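Local atomic coordinates of putative esterase (Sulfolobus solfataricus P2, PDB entry 2RAU), a protein that probably acts as a lipase or esterase of the alpha/beta-hydrolase superfamily, cleaving ester bonds, and binds calcium ions. Residues T59-Q65 with S271-W276; I69-G73 with H104-P108; I99-T103 with T125-I130. The contacts are given in a common frame with arbitrary orientation. Residue numbers count along the deposited sequence, not the author numbering.

Interaction 1. Residues T59-Q65 with S271-W276; sequences TWSSGEQ and SFDPYW
Q65 stands at the start of helix 63-68, chi1 and chi2 t, and its amide can donate and accept at once: NE2 donates to S271 OG at 2.8 Å while OE1 accepts from S61 OG at 2.7 Å. S62, chi1 p, is the N-cap, its short hydroxyl OG accepting from Q65 N at 3.0 Å; water 3 joins that OG to S271 O. W60 takes left-handed angles (65/7), and its O receives D273 N at 2.8 Å, CA atoms 4.9 Å apart; F272-D273 is extended and leads through P274 into strand 275-277. The turn follows strand 52-56, where alpha/beta hydrolases commonly place part of the oxyanion hole, so T59, near the probable nucleophile elbow, may edge the active-site pocket. W60 (chi1 m) sends NE1 to I208 O and offers its ring face to the edge of W276 (chi1 t), five-membered ring centroids 5.8 Å apart and planes at 61°. T59 CG2 sits over one face of the W276 indole, 3.5 Å from the centroid of its five-membered ring (CH-pi). F272 (chi1 m) packs its flat ring by W60, CD1 3.8 Å from W60 CB. D273 (chi1 m) reaches S61 O from OD2 through waters 1 and 2; OD1 binds H104.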
# COMPACT_ATOMS: atom_id res chain seq x y z
N THR A 59 -4.70 0.11 2.16
CA THR A 59 -5.53 -0.69 3.04
C THR A 59 -5.32 -2.18 2.78
O THR A 59 -5.38 -2.63 1.64
CB THR A 59 -7.02 -0.35 2.83
OG1 THR A 59 -7.14 1.06 2.80
CG2 THR A 59 -7.92 -0.89 3.93
N TRP A 60 -5.08 -2.92 3.88
CA TRP A 60 -4.81 -4.34 3.91
C TRP A 60 -3.50 -4.70 3.23
O TRP A 60 -3.16 -5.87 3.13
CB TRP A 60 -5.91 -5.18 3.25
CG TRP A 60 -7.29 -4.96 3.82
CD1 TRP A 60 -7.77 -5.39 5.04
CD2 TRP A 60 -8.38 -4.35 3.15
NE1 TRP A 60 -9.07 -5.01 5.18
CE2 TRP A 60 -9.48 -4.39 4.03
CE3 TRP A 60 -8.52 -3.75 1.89
CZ2 TRP A 60 -10.72 -3.86 3.70
CZ3 TRP A 60 -9.74 -3.18 1.57
CH2 TRP A 60 -10.82 -3.23 2.47
N SER A 61 -2.72 -3.70 2.85
CA SER A 61 -1.45 -3.94 2.20
C SER A 61 -0.31 -3.86 3.22
O SER A 61 -0.53 -3.49 4.38
CB SER A 61 -1.29 -3.02 0.98
OG SER A 61 -0.11 -3.31 0.17
N SER A 62 0.88 -4.32 2.80
CA SER A 62 2.06 -4.40 3.62
C SER A 62 3.32 -4.19 2.78
O SER A 62 3.29 -4.35 1.54
CB SER A 62 2.12 -5.77 4.29
OG SER A 62 2.35 -6.81 3.36
N GLY A 63 4.44 -3.89 3.45
CA GLY A 63 5.71 -3.79 2.79
C GLY A 63 6.10 -5.12 2.17
O GLY A 63 6.65 -5.15 1.09
N GLU A 64 5.82 -6.22 2.88
CA GLU A 64 6.03 -7.54 2.34
C GLU A 64 5.30 -7.73 0.99
O GLU A 64 5.91 -8.17 0.01
CB GLU A 64 5.56 -8.62 3.34
CG GLU A 64 5.91 -10.01 2.83
CD GLU A 64 5.45 -11.19 3.68
OE1 GLU A 64 4.94 -10.91 4.77
OE2 GLU A 64 5.65 -12.36 3.24
N GLN A 65 4.03 -7.38 0.93
CA GLN A 65 3.28 -7.46 -0.30
C GLN A 65 3.95 -6.67 -1.40
O GLN A 65 4.02 -7.15 -2.54
CB GLN A 65 1.85 -6.98 -0.12
CG GLN A 65 0.97 -7.33 -1.31
CD GLN A 65 -0.43 -6.87 -1.14
OE1 GLN A 65 -0.71 -5.76 -0.67
NE2 GLN A 65 -1.36 -7.74 -1.54
N SER A 271 -2.69 -11.97 -1.22
CA SER A 271 -1.62 -11.65 -0.30
C SER A 271 -1.89 -10.49 0.67
O SER A 271 -1.01 -10.10 1.43
CB SER A 271 -0.31 -11.40 -1.08
OG SER A 271 -0.42 -10.36 -2.03
N PHE A 272 -3.09 -9.94 0.64
CA PHE A 272 -3.48 -8.93 1.60
C PHE A 272 -3.44 -9.46 3.05
O PHE A 272 -3.58 -10.64 3.28
CB PHE A 272 -4.91 -8.46 1.35
CG PHE A 272 -5.05 -7.41 0.22
CD1 PHE A 272 -4.14 -6.40 0.06
CD2 PHE A 272 -6.13 -7.48 -0.63
CE1 PHE A 272 -4.30 -5.46 -0.94
CE2 PHE A 272 -6.29 -6.52 -1.62
CZ PHE A 272 -5.36 -5.53 -1.78
N ASP A 273 -3.29 -8.54 4.02
CA ASP A 273 -3.59 -8.80 5.42
C ASP A 273 -5.10 -9.00 5.58
O ASP A 273 -5.89 -8.50 4.80
CB ASP A 273 -3.15 -7.63 6.30
CG ASP A 273 -1.63 -7.50 6.44
OD1 ASP A 273 -0.97 -8.55 6.59
OD2 ASP A 273 -1.14 -6.35 6.57
N PRO A 274 -5.52 -9.76 6.60
CA PRO A 274 -6.95 -10.03 6.76
C PRO A 274 -7.84 -8.88 7.21
O PRO A 274 -9.03 -8.87 6.95
CB PRO A 274 -6.97 -11.13 7.84
CG PRO A 274 -5.65 -10.96 8.56
CD PRO A 274 -4.69 -10.49 7.56
N TYR A 275 -7.26 -7.96 7.98
CA TYR A 275 -8.02 -6.94 8.69
C TYR A 275 -7.37 -5.58 8.72
O TYR A 275 -6.14 -5.45 8.71
CB TYR A 275 -8.24 -7.36 10.13
CG TYR A 275 -8.90 -8.71 10.36
CD1 TYR A 275 -10.21 -8.93 9.94
CD2 TYR A 275 -8.26 -9.72 11.07
CE1 TYR A 275 -10.85 -10.15 10.16
CE2 TYR A 275 -8.90 -10.91 11.34
CZ TYR A 275 -10.20 -11.11 10.88
OH TYR A 275 -10.88 -12.27 11.12
N TRP A 276 -8.22 -4.57 8.83
CA TRP A 276 -7.82 -3.17 8.86
C TRP A 276 -8.63 -2.48 9.96
O TRP A 276 -9.79 -2.71 10.06
CB TRP A 276 -8.12 -2.50 7.54
CG TRP A 276 -7.54 -1.16 7.37
CD1 TRP A 276 -8.19 0.05 7.43
CD2 TRP A 276 -6.16 -0.84 7.09
NE1 TRP A 276 -7.30 1.09 7.21
CE2 TRP A 276 -6.05 0.56 6.99
CE3 TRP A 276 -5.02 -1.61 6.89
CZ2 TRP A 276 -4.84 1.21 6.70
CZ3 TRP A 276 -3.84 -0.97 6.59
CH2 TRP A 276 -3.75 0.42 6.49
O HOH W 1 -2.41 -4.13 6.21
O HOH W 2 0.80 -3.89 6.85
O HOH W 3 1.19 -9.20 2.86

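Interaction 2. Residues I69-G73 with H104-P108; sequences ISWNG and HYVPP
H104, W71 and N72 bury most of the surface here. The two backbones stay apart, W71 and H104 CA atoms being 8.2 Å from one another, and side chains span the gap. W71 lies in the short strand 70-71 with chi1 t, H104 in a 3-10 turn, also with chi1 t; both CA-to-CB bonds run sideways, but the ring ends converge, W71 CD1 lying 3.7 Å from H104 CE1. The W71 five-membered ring and the H104 ring are oblique to each other, centroids 5.3 Å apart and planes at 84°. Imidazole suits the site because both nitrogens are hydrogen-bonded to carboxylates, ND1 to D273 OD1 and NE2 to E64 OE1, consistent with a charged imidazolium. At the far end of the indole, CH2 meets CD of P108 at 4.0 Å, beside the ring edge. N72, chi1 m, works through water: ND2 (2.8 Å) and OD1 (2.5 Å) each hold one of waters 5 and 6, which lie 2.6 and 3.0 Å from H104 O. N72 and G73 have left-handed backbones (57/39 and 77/5), tolerated well by Asn and Gly, as in the type I' turn of a tight beta hairpin, here joining strands 70-71 and 74-75.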
# COMPACT_ATOMS: atom_id res chain seq x y z
N ILE A 69 4.96 -9.89 -2.84
CA ILE A 69 3.61 -10.33 -3.15
C ILE A 69 3.30 -11.59 -2.34
O ILE A 69 2.80 -12.60 -2.85
CB ILE A 69 3.36 -10.51 -4.68
CG1 ILE A 69 4.19 -9.46 -5.49
CG2 ILE A 69 1.86 -10.31 -5.03
CD1 ILE A 69 4.06 -9.56 -7.00
N SER A 70 3.63 -11.48 -1.05
CA SER A 70 3.49 -12.55 -0.10
C SER A 70 2.95 -12.06 1.24
O SER A 70 2.92 -10.83 1.50
CB SER A 70 4.85 -13.24 0.02
OG SER A 70 5.89 -12.44 0.59
N TRP A 71 2.45 -13.00 2.04
CA TRP A 71 1.96 -12.75 3.42
C TRP A 71 2.55 -13.77 4.35
O TRP A 71 2.30 -14.97 4.22
CB TRP A 71 0.44 -12.89 3.44
CG TRP A 71 -0.22 -12.58 4.74
CD1 TRP A 71 -0.52 -11.35 5.24
CD2 TRP A 71 -0.67 -13.53 5.70
NE1 TRP A 71 -1.16 -11.49 6.44
CE2 TRP A 71 -1.22 -12.81 6.77
CE3 TRP A 71 -0.60 -14.92 5.78
CZ2 TRP A 71 -1.76 -13.44 7.89
CZ3 TRP A 71 -1.14 -15.55 6.87
CH2 TRP A 71 -1.73 -14.82 7.91
N ASN A 72 3.41 -13.32 5.26
CA ASN A 72 4.04 -14.24 6.18
C ASN A 72 4.77 -15.34 5.50
O ASN A 72 4.83 -16.48 5.98
CB ASN A 72 3.00 -14.78 7.19
CG ASN A 72 2.62 -13.73 8.23
OD1 ASN A 72 3.49 -13.08 8.83
ND2 ASN A 72 1.35 -13.61 8.50
N GLY A 73 5.43 -14.98 4.41
CA GLY A 73 6.22 -15.96 3.68
C GLY A 73 5.41 -16.92 2.83
O GLY A 73 5.99 -17.83 2.25
N HIS A 104 -0.10 -6.20 9.84
CA HIS A 104 0.64 -7.30 9.34
C HIS A 104 1.00 -8.37 10.38
O HIS A 104 1.59 -9.38 10.01
CB HIS A 104 1.89 -6.85 8.63
CG HIS A 104 2.42 -7.83 7.64
ND1 HIS A 104 1.63 -8.44 6.68
CD2 HIS A 104 3.69 -8.27 7.42
CE1 HIS A 104 2.39 -9.23 5.94
NE2 HIS A 104 3.65 -9.14 6.37
N TYR A 105 0.59 -8.15 11.62
CA TYR A 105 0.87 -9.07 12.73
C TYR A 105 -0.41 -9.61 13.37
O TYR A 105 -0.34 -10.41 14.31
CB TYR A 105 1.78 -8.38 13.76
CG TYR A 105 3.14 -8.18 13.14
CD1 TYR A 105 4.03 -9.21 13.14
CD2 TYR A 105 3.47 -7.00 12.48
CE1 TYR A 105 5.21 -9.09 12.50
CE2 TYR A 105 4.63 -6.88 11.82
CZ TYR A 105 5.51 -7.93 11.86
OH TYR A 105 6.74 -7.88 11.25
N VAL A 106 -1.56 -9.26 12.80
CA VAL A 106 -2.87 -9.74 13.33
C VAL A 106 -3.19 -11.19 12.83
O VAL A 106 -3.18 -11.46 11.63
CB VAL A 106 -3.99 -8.74 12.93
CG1 VAL A 106 -5.44 -9.24 13.40
CG2 VAL A 106 -3.68 -7.34 13.48
N PRO A 107 -3.47 -12.14 13.76
CA PRO A 107 -3.85 -13.45 13.28
C PRO A 107 -5.18 -13.42 12.53
O PRO A 107 -6.10 -12.69 12.88
CB PRO A 107 -4.00 -14.27 14.56
CG PRO A 107 -3.39 -13.46 15.63
CD PRO A 107 -3.52 -12.06 15.22
N PRO A 108 -5.28 -14.22 11.47
CA PRO A 108 -6.48 -14.21 10.66
C PRO A 108 -7.69 -14.84 11.34
O PRO A 108 -8.84 -14.61 10.92
CB PRO A 108 -6.04 -14.97 9.42
CG PRO A 108 -5.03 -15.98 9.94
CD PRO A 108 -4.26 -15.16 10.97
O HOH W 4 -1.89 -10.25 9.40
O HOH W 5 0.30 -11.59 10.15
O HOH W 6 4.21 -10.80 9.62

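Interaction 3. Residues I99-T103 with T125-I130; sequences IDYRT and TWISDI
A two-pronged salt bridge holds this contact: R102 NE donates to D129 OD2 at 2.8 Å and R102 NH2 to D129 OD1 at 2.9 Å, both nearly straight at 167°. R102 has chi1 m with chi2 and chi3 t, so its extended chain lays the guanidinium edge against the carboxylate of D129 (chi1 m). Water 7 adds a second link, accepting from R102 N at 3.0 Å and donating to D129 OD2 at 2.7 Å. T125 CG2 covers one face of the guanidinium, 3.4 Å from R102 CZ, a place a small methyl fits.

The first segment leaves strand 94-100 after D100 and turns into a 3-10 step at R102-T103; the second is alpha-helical. Nearest CA pairs are I99 with I130 and Y101 with W126, each 7.6 Å apart, so the segments run in opposite senses. Y101 (chi1 m) lies obliquely to W126, the centroids of its ring and of the indole five-membered ring 4.4 Å apart and planes at 31°, with W126 NE1 over the phenol face, 3.5 Å from Y101 CD1. W126 chi1 of -109°, between wells, swings the indole in against Y101. T103 CG2 meets the indole edge, 4.1 Å from W126 CZ2. Deeper, I99 CD1 reaches I130 CG1 at 4.4 Å, branched side chains filling the gap between strand and helix. This is the strand-to-helix arm of a beta-alpha-beta crossover of the alpha/beta-hydrolase sheet, which continues to strand 146-151. Since R102 also pairs with D36 and D129 with R30, the buried charges are balanced within a network of four.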
# COMPACT_ATOMS: atom_id res chain seq x y z
N ILE A 99 7.08 -0.30 4.71
CA ILE A 99 6.66 -0.60 6.09
C ILE A 99 5.53 -1.62 6.13
O ILE A 99 4.61 -1.59 5.28
CB ILE A 99 6.20 0.73 6.77
CG1 ILE A 99 5.77 0.49 8.22
CG2 ILE A 99 5.07 1.42 5.97
CD1 ILE A 99 5.41 1.80 9.10
N ASP A 100 5.68 -2.56 7.08
CA ASP A 100 4.64 -3.45 7.50
C ASP A 100 3.97 -2.80 8.71
O ASP A 100 4.58 -2.58 9.76
CB ASP A 100 5.15 -4.81 7.90
CG ASP A 100 5.83 -5.54 6.77
OD1 ASP A 100 5.34 -5.47 5.63
OD2 ASP A 100 6.81 -6.26 7.02
N TYR A 101 2.72 -2.40 8.53
CA TYR A 101 1.94 -1.81 9.59
C TYR A 101 1.61 -2.89 10.61
O TYR A 101 1.77 -4.07 10.33
CB TYR A 101 0.62 -1.30 9.07
CG TYR A 101 0.71 -0.25 8.00
CD1 TYR A 101 1.44 0.93 8.20
CD2 TYR A 101 0.02 -0.41 6.80
CE1 TYR A 101 1.48 1.92 7.21
CE2 TYR A 101 0.05 0.57 5.83
CZ TYR A 101 0.76 1.74 6.03
OH TYR A 101 0.75 2.69 5.03
N ARG A 102 1.04 -2.48 11.74
CA ARG A 102 0.67 -3.43 12.80
C ARG A 102 -0.32 -4.50 12.33
O ARG A 102 -0.37 -5.62 12.90
CB ARG A 102 0.13 -2.67 14.02
CG ARG A 102 1.13 -1.66 14.59
CD ARG A 102 0.61 -1.01 15.81
NE ARG A 102 1.43 0.14 16.17
CZ ARG A 102 1.61 0.61 17.40
NH1 ARG A 102 1.06 0.04 18.46
NH2 ARG A 102 2.39 1.65 17.57
N THR A 103 -1.12 -4.14 11.34
CA THR A 103 -2.08 -5.05 10.67
C THR A 103 -1.40 -6.30 10.12
O THR A 103 -2.02 -7.35 10.01
CB THR A 103 -2.84 -4.30 9.55
OG1 THR A 103 -1.86 -3.60 8.75
CG2 THR A 103 -3.91 -3.40 10.14
N THR A 125 -1.18 6.65 16.09
CA THR A 125 -0.44 5.39 16.07
C THR A 125 0.29 5.18 14.75
O THR A 125 1.49 4.91 14.75
CB THR A 125 -1.38 4.19 16.41
OG1 THR A 125 -1.89 4.37 17.73
CG2 THR A 125 -0.65 2.84 16.28
N TRP A 126 -0.43 5.27 13.65
CA TRP A 126 0.14 5.06 12.31
C TRP A 126 1.25 6.07 12.03
O TRP A 126 2.29 5.69 11.53
CB TRP A 126 -0.98 5.14 11.23
CG TRP A 126 -1.33 3.82 10.60
CD1 TRP A 126 -1.31 3.52 9.25
CD2 TRP A 126 -1.71 2.61 11.27
NE1 TRP A 126 -1.67 2.20 9.07
CE2 TRP A 126 -1.94 1.63 10.27
CE3 TRP A 126 -1.90 2.26 12.62
CZ2 TRP A 126 -2.31 0.34 10.57
CZ3 TRP A 126 -2.27 0.96 12.91
CH2 TRP A 126 -2.49 0.04 11.91
N ILE A 127 0.99 7.34 12.33
CA ILE A 127 1.99 8.40 12.16
C ILE A 127 3.24 8.13 13.01
O ILE A 127 4.36 8.23 12.49
CB ILE A 127 1.40 9.81 12.32
CG1 ILE A 127 0.45 10.08 11.13
CG2 ILE A 127 2.55 10.87 12.37
CD1 ILE A 127 -0.35 11.33 11.28
N SER A 128 3.06 7.65 14.25
CA SER A 128 4.20 7.35 15.11
C SER A 128 5.04 6.21 14.52
O SER A 128 6.27 6.22 14.61
CB SER A 128 3.77 7.04 16.55
OG SER A 128 3.17 5.75 16.68
N ASP A 129 4.39 5.24 13.89
CA ASP A 129 5.06 4.11 13.31
C ASP A 129 5.83 4.54 12.06
O ASP A 129 6.97 4.12 11.85
CB ASP A 129 4.06 3.02 12.93
CG ASP A 129 3.40 2.36 14.15
OD1 ASP A 129 3.91 2.52 15.24
OD2 ASP A 129 2.37 1.64 14.00
N ILE A 130 5.20 5.34 11.19
CA ILE A 130 5.90 5.87 10.05
C ILE A 130 7.15 6.70 10.51
O ILE A 130 8.22 6.61 9.90
CB ILE A 130 4.97 6.72 9.16
CG1 ILE A 130 3.80 5.83 8.61
CG2 ILE A 130 5.74 7.31 7.99
CD1 ILE A 130 2.60 6.65 7.96
O HOH W 7 1.17 0.56 11.86

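In the fold
From the N terminus, 59-65 comes first, leading from strand 52-56 into helix 63-68, and its partner 271-276 is more than two hundred residues on, so interaction 1 closes the longest loop. Interactions 2 and 3 both nest inside it. They cross one another: 69-73 opens, 99-103 follows, 104-108 closes interaction 2, and 125-130 closes interaction 3. T103 and H104 adjoin, so one continuous loop after strand 94-100 serves both. The three contacts meet through E64 and D273: E64 bonds S70 by its side chain and D100 by its backbone N, while D273 bonds H104. Together they tie the central sheet and helix 123-141 to the hairpin 70-75 and the strand 275-277.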